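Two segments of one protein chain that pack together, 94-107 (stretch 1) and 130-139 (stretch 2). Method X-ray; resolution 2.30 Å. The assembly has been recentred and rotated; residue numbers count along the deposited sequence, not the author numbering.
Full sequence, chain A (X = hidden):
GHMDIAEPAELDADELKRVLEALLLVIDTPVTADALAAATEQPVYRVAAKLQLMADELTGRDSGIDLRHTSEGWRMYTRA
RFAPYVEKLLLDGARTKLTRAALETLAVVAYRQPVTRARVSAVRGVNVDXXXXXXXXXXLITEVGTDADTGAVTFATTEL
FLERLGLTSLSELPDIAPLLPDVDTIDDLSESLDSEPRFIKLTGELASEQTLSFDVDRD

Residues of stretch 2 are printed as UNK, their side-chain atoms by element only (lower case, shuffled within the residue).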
ATOM      1  N   ALA A  94      -0.248  14.198 -10.986  1.00 69.70           N
ATOM      2  CA  ALA A  94      -0.827  15.483 -10.620  1.00 69.46           C
ATOM      3  C   ALA A  94      -1.602  16.114 -11.776  1.00 69.64           C
ATOM      4  O   ALA A  94      -2.707  16.625 -11.592  1.00 69.29           O
ATOM      5  CB  ALA A  94       0.279  16.429 -10.160  1.00 69.48           C
ATOM      6  N   ARG A  95      -1.021  16.083 -12.969  1.00 69.52           N
ATOM      7  CA  ARG A  95      -1.680  16.665 -14.126  1.00 70.29           C
ATOM      8  C   ARG A  95      -2.094  15.638 -15.160  1.00 70.69           C
ATOM      9  O   ARG A  95      -1.259  14.926 -15.721  1.00 71.55           O
ATOM     10  CB  ARG A  95      -0.779  17.716 -14.774  1.00 69.56           C
ATOM     11  CG  ARG A  95      -0.699  19.001 -13.975  1.00 69.09           C
ATOM     12  CD  ARG A  95       0.335  19.959 -14.538  1.00 67.34           C
ATOM     13  NE  ARG A  95       0.318  21.229 -13.823  1.00 65.08           N
ATOM     14  CZ  ARG A  95       1.285  22.135 -13.897  1.00 63.29           C
ATOM     15  NH1 ARG A  95       2.349  21.904 -14.653  1.00 62.91           N
ATOM     16  NH2 ARG A  95       1.180  23.271 -13.223  1.00 61.69           N
ATOM     17  N   THR A  96      -3.397  15.573 -15.405  1.00 71.14           N
ATOM     18  CA  THR A  96      -3.952  14.647 -16.384  1.00 71.08           C
ATOM     19  C   THR A  96      -3.621  15.146 -17.789  1.00 70.07           C
ATOM     20  O   THR A  96      -3.202  16.289 -17.963  1.00 69.90           O
ATOM     21  CB  THR A  96      -5.490  14.527 -16.212  1.00 71.94           C
ATOM     22  OG1 THR A  96      -6.094  15.824 -16.303  1.00 69.92           O
ATOM     23  CG2 THR A  96      -5.823  13.924 -14.851  1.00 72.43           C
ATOM     24  N   LYS A  97      -3.797  14.281 -18.783  1.00 68.79           N
ATOM     25  CA  LYS A  97      -3.515  14.630 -20.174  1.00 68.18           C
ATOM     26  C   LYS A  97      -4.314  15.861 -20.618  1.00 66.70           C
ATOM     27  O   LYS A  97      -5.225  16.304 -19.918  1.00 67.53           O
ATOM     28  CB  LYS A  97      -3.840  13.424 -21.072  1.00 69.88           C
ATOM     29  CG  LYS A  97      -3.791  13.686 -22.578  1.00 72.34           C
ATOM     30  CD  LYS A  97      -2.418  14.150 -23.040  1.00 74.62           C
ATOM     31  CE  LYS A  97      -2.426  14.496 -24.522  1.00 75.00           C
ATOM     32  NZ  LYS A  97      -1.100  14.995 -24.963  1.00 75.24           N
ATOM     33  N   LEU A  98      -3.961  16.423 -21.771  1.00 64.93           N
ATOM     34  CA  LEU A  98      -4.666  17.590 -22.293  1.00 62.93           C
ATOM     35  C   LEU A  98      -5.885  17.163 -23.103  1.00 62.81           C
ATOM     36  O   LEU A  98      -5.807  16.258 -23.941  1.00 63.48           O
ATOM     37  CB  LEU A  98      -3.743  18.442 -23.177  1.00 61.10           C
ATOM     38  CG  LEU A  98      -2.763  19.421 -22.515  1.00 59.20           C
ATOM     39  CD1 LEU A  98      -1.941  20.131 -23.584  1.00 57.91           C
ATOM     40  CD2 LEU A  98      -3.531  20.439 -21.690  1.00 57.39           C
ATOM     41  N   THR A  99      -7.011  17.817 -22.842  1.00 61.19           N
ATOM     42  CA  THR A  99      -8.249  17.528 -23.547  1.00 59.92           C
ATOM     43  C   THR A  99      -8.098  17.999 -24.987  1.00 59.39           C
ATOM     44  O   THR A  99      -7.230  18.813 -25.290  1.00 59.66           O
ATOM     45  CB  THR A  99      -9.433  18.260 -22.893  1.00 60.14           C
ATOM     46  OG1 THR A  99      -9.212  19.676 -22.948  1.00 61.80           O
ATOM     47  CG2 THR A  99      -9.574  17.843 -21.436  1.00 57.79           C
ATOM     48  N   ARG A 100      -8.931  17.485 -25.880  1.00 59.48           N
ATOM     49  CA  ARG A 100      -8.844  17.885 -27.275  1.00 58.97           C
ATOM     50  C   ARG A 100      -9.082  19.386 -27.418  1.00 56.75           C
ATOM     51  O   ARG A 100      -8.471  20.046 -28.258  1.00 56.17           O
ATOM     52  CB  ARG A 100      -9.855  17.106 -28.112  1.00 62.19           C
ATOM     53  CG  ARG A 100      -9.806  17.438 -29.594  1.00 68.38           C
ATOM     54  CD  ARG A 100     -10.581  16.426 -30.439  1.00 74.67           C
ATOM     55  NE  ARG A 100      -9.891  15.138 -30.562  1.00 78.61           N
ATOM     56  CZ  ARG A 100      -9.848  14.199 -29.618  1.00 80.52           C
ATOM     57  NH1 ARG A 100     -10.464  14.380 -28.454  1.00 81.82           N
ATOM     58  NH2 ARG A 100      -9.178  13.073 -29.837  1.00 81.11           N
ATOM     59  N   ALA A 101      -9.967  19.925 -26.590  1.00 52.98           N
ATOM     60  CA  ALA A 101     -10.254  21.348 -26.640  1.00 50.95           C
ATOM     61  C   ALA A 101      -8.963  22.113 -26.376  1.00 50.49           C
ATOM     62  O   ALA A 101      -8.658  23.087 -27.063  1.00 49.27           O
ATOM     63  CB  ALA A 101     -11.303  21.713 -25.596  1.00 51.06           C
ATOM     64  N   ALA A 102      -8.206  21.660 -25.379  1.00 48.80           N
ATOM     65  CA  ALA A 102      -6.944  22.296 -25.015  1.00 47.10           C
ATOM     66  C   ALA A 102      -5.935  22.235 -26.160  1.00 46.35           C
ATOM     67  O   ALA A 102      -5.368  23.253 -26.536  1.00 45.31           O
ATOM     68  CB  ALA A 102      -6.369  21.634 -23.780  1.00 46.48           C
ATOM     69  N   LEU A 103      -5.702  21.049 -26.710  1.00 47.60           N
ATOM     70  CA  LEU A 103      -4.757  20.931 -27.810  1.00 49.74           C
ATOM     71  C   LEU A 103      -5.188  21.866 -28.935  1.00 51.94           C
ATOM     72  O   LEU A 103      -4.368  22.549 -29.561  1.00 52.04           O
ATOM     73  CB  LEU A 103      -4.693  19.487 -28.327  1.00 50.43           C
ATOM     74  CG  LEU A 103      -3.925  18.415 -27.537  1.00 52.19           C
ATOM     75  CD1 LEU A 103      -2.766  19.069 -26.790  1.00 51.25           C
ATOM     76  CD2 LEU A 103      -4.848  17.699 -26.565  1.00 51.98           C
ATOM     77  N   GLU A 104      -6.494  21.895 -29.172  1.00 53.61           N
ATOM     78  CA  GLU A 104      -7.085  22.732 -30.198  1.00 53.02           C
ATOM     79  C   GLU A 104      -6.626  24.174 -30.011  1.00 51.32           C
ATOM     80  O   GLU A 104      -6.073  24.780 -30.920  1.00 51.65           O
ATOM     81  CB  GLU A 104      -8.607  22.679 -30.087  1.00 57.47           C
ATOM     82  CG  GLU A 104      -9.346  22.519 -31.403  1.00 65.96           C
ATOM     83  CD  GLU A 104      -9.631  21.065 -31.739  1.00 70.58           C
ATOM     84  OE1 GLU A 104      -8.704  20.371 -32.212  1.00 74.06           O
ATOM     85  OE2 GLU A 104     -10.784  20.620 -31.517  1.00 73.64           O
ATOM     86  N   THR A 105      -6.853  24.724 -28.825  1.00 49.46           N
ATOM     87  CA  THR A 105      -6.469  26.102 -28.567  1.00 50.31           C
ATOM     88  C   THR A 105      -4.966  26.273 -28.499  1.00 50.46           C
ATOM     89  O   THR A 105      -4.451  27.364 -28.730  1.00 51.18           O
ATOM     90  CB  THR A 105      -7.136  26.662 -27.270  1.00 49.79           C
ATOM     91  OG1 THR A 105      -6.187  27.429 -26.523  1.00 50.24           O
ATOM     92  CG2 THR A 105      -7.671  25.557 -26.420  1.00 49.58           C
ATOM     93  N   LEU A 106      -4.256  25.196 -28.197  1.00 50.98           N
ATOM     94  CA  LEU A 106      -2.804  25.278 -28.138  1.00 50.90           C
ATOM     95  C   LEU A 106      -2.348  25.514 -29.570  1.00 50.00           C
ATOM     96  O   LEU A 106      -1.513  26.376 -29.834  1.00 49.47           O
ATOM     97  CB  LEU A 106      -2.203  23.969 -27.620  1.00 51.68           C
ATOM     98  CG  LEU A 106      -0.813  23.999 -26.971  1.00 52.39           C
ATOM     99  CD1 LEU A 106      -0.201  22.625 -27.133  1.00 51.85           C
ATOM    100  CD2 LEU A 106       0.092  25.043 -27.607  1.00 53.13           C
ATOM    101  N   ALA A 107      -2.923  24.744 -30.489  1.00 49.84           N
ATOM    102  CA  ALA A 107      -2.599  24.838 -31.909  1.00 49.66           C
ATOM    103  C   ALA A 107      -2.873  26.235 -32.446  1.00 50.93           C
ATOM    104  O   ALA A 107      -2.113  26.757 -33.268  1.00 51.83           O
ATOM    105  CB  ALA A 107      -3.397  23.820 -32.692  1.00 48.28           C
ATOM    106  N   UNK A 130     -10.084  28.922 -18.958  1.00 48.18           N
ATOM    107  CA  UNK A 130      -9.688  27.699 -18.268  1.00 48.95           C
ATOM    108  C   UNK A 130      -8.531  27.024 -18.992  1.00 49.00           C
ATOM    109  O   UNK A 130      -7.542  26.636 -18.364  1.00 50.14           O
ATOM    110  c   UNK A 130     -10.878  26.742 -18.158  1.00 48.02           C
ATOM    111  N   UNK A 131      -8.654  26.890 -20.310  1.00 46.47           N
ATOM    112  CA  UNK A 131      -7.613  26.262 -21.105  1.00 45.50           C
ATOM    113  C   UNK A 131      -6.373  27.144 -21.205  1.00 46.38           C
ATOM    114  O   UNK A 131      -5.254  26.642 -21.262  1.00 46.42           O
ATOM    115  c   UNK A 131      -6.967  25.471 -23.381  1.00 42.79           C
ATOM    116  c   UNK A 131      -9.168  24.856 -22.461  1.00 44.33           C
ATOM    117  c   UNK A 131      -8.114  25.937 -22.525  1.00 44.45           C
ATOM    118  N   UNK A 132      -6.567  28.456 -21.250  1.00 47.25           N
ATOM    119  CA  UNK A 132      -5.428  29.368 -21.324  1.00 48.13           C
ATOM    120  C   UNK A 132      -4.617  29.188 -20.051  1.00 47.65           C
ATOM    121  O   UNK A 132      -3.404  29.011 -20.088  1.00 46.58           O
ATOM    122  s   UNK A 132      -5.060  30.980 -24.066  1.00 48.56           S
ATOM    123  c   UNK A 132      -5.893  30.822 -21.428  1.00 46.47           C
ATOM    124  c   UNK A 132      -4.230  32.544 -24.052  1.00 49.27           C
ATOM    125  c   UNK A 132      -6.338  31.238 -22.819  1.00 48.49           C
ATOM    126  N   UNK A 133      -5.319  29.227 -18.928  1.00 48.67           N
ATOM    127  CA  UNK A 133      -4.717  29.061 -17.618  1.00 49.61           C
ATOM    128  C   UNK A 133      -3.857  27.802 -17.560  1.00 49.99           C
ATOM    129  O   UNK A 133      -2.661  27.884 -17.279  1.00 51.62           O
ATOM    130  c   UNK A 133      -8.879  28.674 -14.150  1.00 69.26           C
ATOM    131  c   UNK A 133      -6.421  28.576 -14.181  1.00 60.50           C
ATOM    132  n   UNK A 133     -10.005  29.268 -14.523  0.50 69.91           N
ATOM    133  n   UNK A 133      -7.705  29.176 -14.522  1.00 66.26           N
ATOM    134  c   UNK A 133      -5.810  28.964 -16.564  1.00 51.86           C
ATOM    135  c   UNK A 133      -5.324  29.025 -15.134  1.00 58.06           C
ATOM    136  n   UNK A 133      -8.930  27.565 -13.420  1.00 71.17           N
ATOM    137  N   UNK A 134      -4.453  26.639 -17.820  1.00 47.56           N
ATOM    138  CA  UNK A 134      -3.682  25.405 -17.746  1.00 48.75           C
ATOM    139  C   UNK A 134      -2.504  25.450 -18.714  1.00 47.69           C
ATOM    140  O   UNK A 134      -1.387  25.112 -18.343  1.00 49.51           O
ATOM    141  c   UNK A 134      -4.551  24.131 -18.011  1.00 49.21           C
ATOM    142  o   UNK A 134      -4.945  24.086 -19.384  1.00 53.12           O
ATOM    143  c   UNK A 134      -5.792  24.129 -17.135  1.00 48.23           C
ATOM    144  N   UNK A 135      -2.740  25.880 -19.949  1.00 47.35           N
ATOM    145  CA  UNK A 135      -1.655  25.973 -20.920  1.00 45.01           C
ATOM    146  C   UNK A 135      -0.533  26.840 -20.371  1.00 46.41           C
ATOM    147  O   UNK A 135       0.640  26.573 -20.621  1.00 45.54           O
ATOM    148  c   UNK A 135      -3.262  26.447 -24.421  1.00 38.94           C
ATOM    149  c   UNK A 135      -2.170  24.427 -23.487  1.00 39.75           C
ATOM    150  c   UNK A 135      -2.954  25.678 -23.161  1.00 39.06           C
ATOM    151  c   UNK A 135      -2.144  26.572 -22.233  1.00 42.85           C
ATOM    152  N   UNK A 136      -0.898  27.885 -19.632  1.00 47.22           N
ATOM    153  CA  UNK A 136       0.089  28.780 -19.042  1.00 48.41           C
ATOM    154  C   UNK A 136       0.838  28.095 -17.902  1.00 49.58           C
ATOM    155  O   UNK A 136       2.069  28.051 -17.898  1.00 49.61           O
ATOM    156  c   UNK A 136      -0.581  30.046 -18.512  1.00 47.98           C
ATOM    157  c   UNK A 136      -1.186  30.998 -19.547  1.00 50.04           C
ATOM    158  c   UNK A 136      -0.104  31.512 -20.481  1.00 51.71           C
ATOM    159  c   UNK A 136      -1.873  32.141 -18.828  1.00 48.20           C
ATOM    160  N   UNK A 137       0.089  27.562 -16.941  1.00 49.88           N
ATOM    161  CA  UNK A 137       0.676  26.881 -15.795  1.00 50.11           C
ATOM    162  C   UNK A 137       1.588  25.735 -16.220  1.00 50.88           C
ATOM    163  O   UNK A 137       2.603  25.476 -15.576  1.00 51.72           O
ATOM    164  c   UNK A 137      -0.416  26.362 -14.891  1.00 50.06           C
ATOM    165  N   UNK A 138       1.230  25.046 -17.300  1.00 50.44           N
ATOM    166  CA  UNK A 138       2.047  23.940 -17.787  1.00 51.48           C
ATOM    167  C   UNK A 138       3.198  24.431 -18.655  1.00 52.19           C
ATOM    168  O   UNK A 138       3.917  23.620 -19.247  1.00 53.28           O
ATOM    169  n   UNK A 138      -3.170  18.919 -17.603  1.00 56.10           N
ATOM    170  n   UNK A 138      -1.577  18.690 -19.250  1.00 55.71           N
ATOM    171  c   UNK A 138      -0.532  21.222 -18.683  1.00 53.82           C
ATOM    172  n   UNK A 138      -1.655  20.608 -17.989  1.00 56.23           N
ATOM    173  c   UNK A 138       0.085  22.319 -17.851  1.00 51.99           C
ATOM    174  c   UNK A 138      -2.134  19.404 -18.279  1.00 56.54           C
ATOM    175  c   UNK A 138       1.214  22.957 -18.604  1.00 50.97           C
ATOM    176  N   UNK A 139       3.349  25.754 -18.742  1.00 51.55           N
ATOM    177  CA  UNK A 139       4.422  26.348 -19.519  1.00 48.94           C
ATOM    178  C   UNK A 139       4.425  26.067 -21.007  1.00 50.32           C
ATOM    179  O   UNK A 139       5.477  26.158 -21.647  1.00 50.98           O
TER

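Stretch 2 is a helix over positions 130-137, already under way before the segment begins, and it crosses helix 100-107 of stretch 1 at 75° between N-to-C directions, with the axes 9.7 Å apart at closest approach. Position 130 carries a single side-chain carbon, out of reach of stretch 1; one carbon means alanine, Ala-130.

At position 131 the first side-chain carbon bears two more, a fork at CB that points toward stretch 1. Three carbons branched in this way make valine, Val-131. Its CG1 lies 3.6 Å from Ala-102 CA, where the two backbones come nearest, with their CA atoms 5.6 Å apart. Ala-102 CB lies 3.9 Å from Val-131 CG1. CG1 also lies 3.1 Å from Thr-105 CG2, shorter than a normal carbon-carbon contact.

Position 132 has an unbranched chain of two carbons, a sulfur and a terminal carbon, directed away at CB. The sulfur within the chain identifies Met-132, which is buried but only grazes stretch 1. Position 133 has three carbons, a nitrogen, and a carbon carrying two further nitrogens; this guanidinium belongs to arginine, Arg-133, and extends clear of the contact.

At position 134, CB carries one oxygen and one carbon. The oxygen on a branched CB identifies threonine, Thr-134, which has no contact with stretch 1; its OG1 donates to Val-131 O, 3.2 Å away, within its own helix.

Position 135 has four carbons forked at the second and points toward stretch 1, which fits leucine. Leu-135 is buried, placing CD2 3.8 Å from Leu-106 CG and 4.3 Å from Leu-98 CD1, while its CD1 lies 3.7 Å from Thr-105 OG1. That hydroxyl is buried by the contact and has no polar partner. The same four-carbon fork recurs at position 136, again leucine, but Leu-136 is on a part of the helix that does not reach stretch 1. Position 137 has one carbon, alanine; CB of Ala-137 lies 3.9 Å from Arg-95 NH2.

Position 138 has three carbons, a nitrogen and a carbon with two more nitrogens, reaching across to the loop of stretch 1: a second arginine. NH2 of Arg-138 donates to Thr-96 O at 2.7 Å, and NH1 makes a weak bond to the same oxygen at 3.2 Å. This carbonyl sits at the edge of the guanidinium, whose opposite faces are covered by Arg-95 CB and Leu-98 CD2. Position 139 has no side-chain atoms and a phi of 62°, readily adopted by glycine; Gly-139 ends the helix in a Schellman motif.

The contact thus has two parts. Between the helices, Val-131 and Leu-135, one turn apart, pack against Ala-102, Thr-105 and Leu-106. Beyond them Arg-138 reaches the loop before helix 100-107, where it anchors the backbone at Thr-96 and buries more area than any other residue here. Leu-98 links the two parts, touching both Leu-135 and Arg-138.

Stretch 2, residues 130-139: AVMRTLLARG
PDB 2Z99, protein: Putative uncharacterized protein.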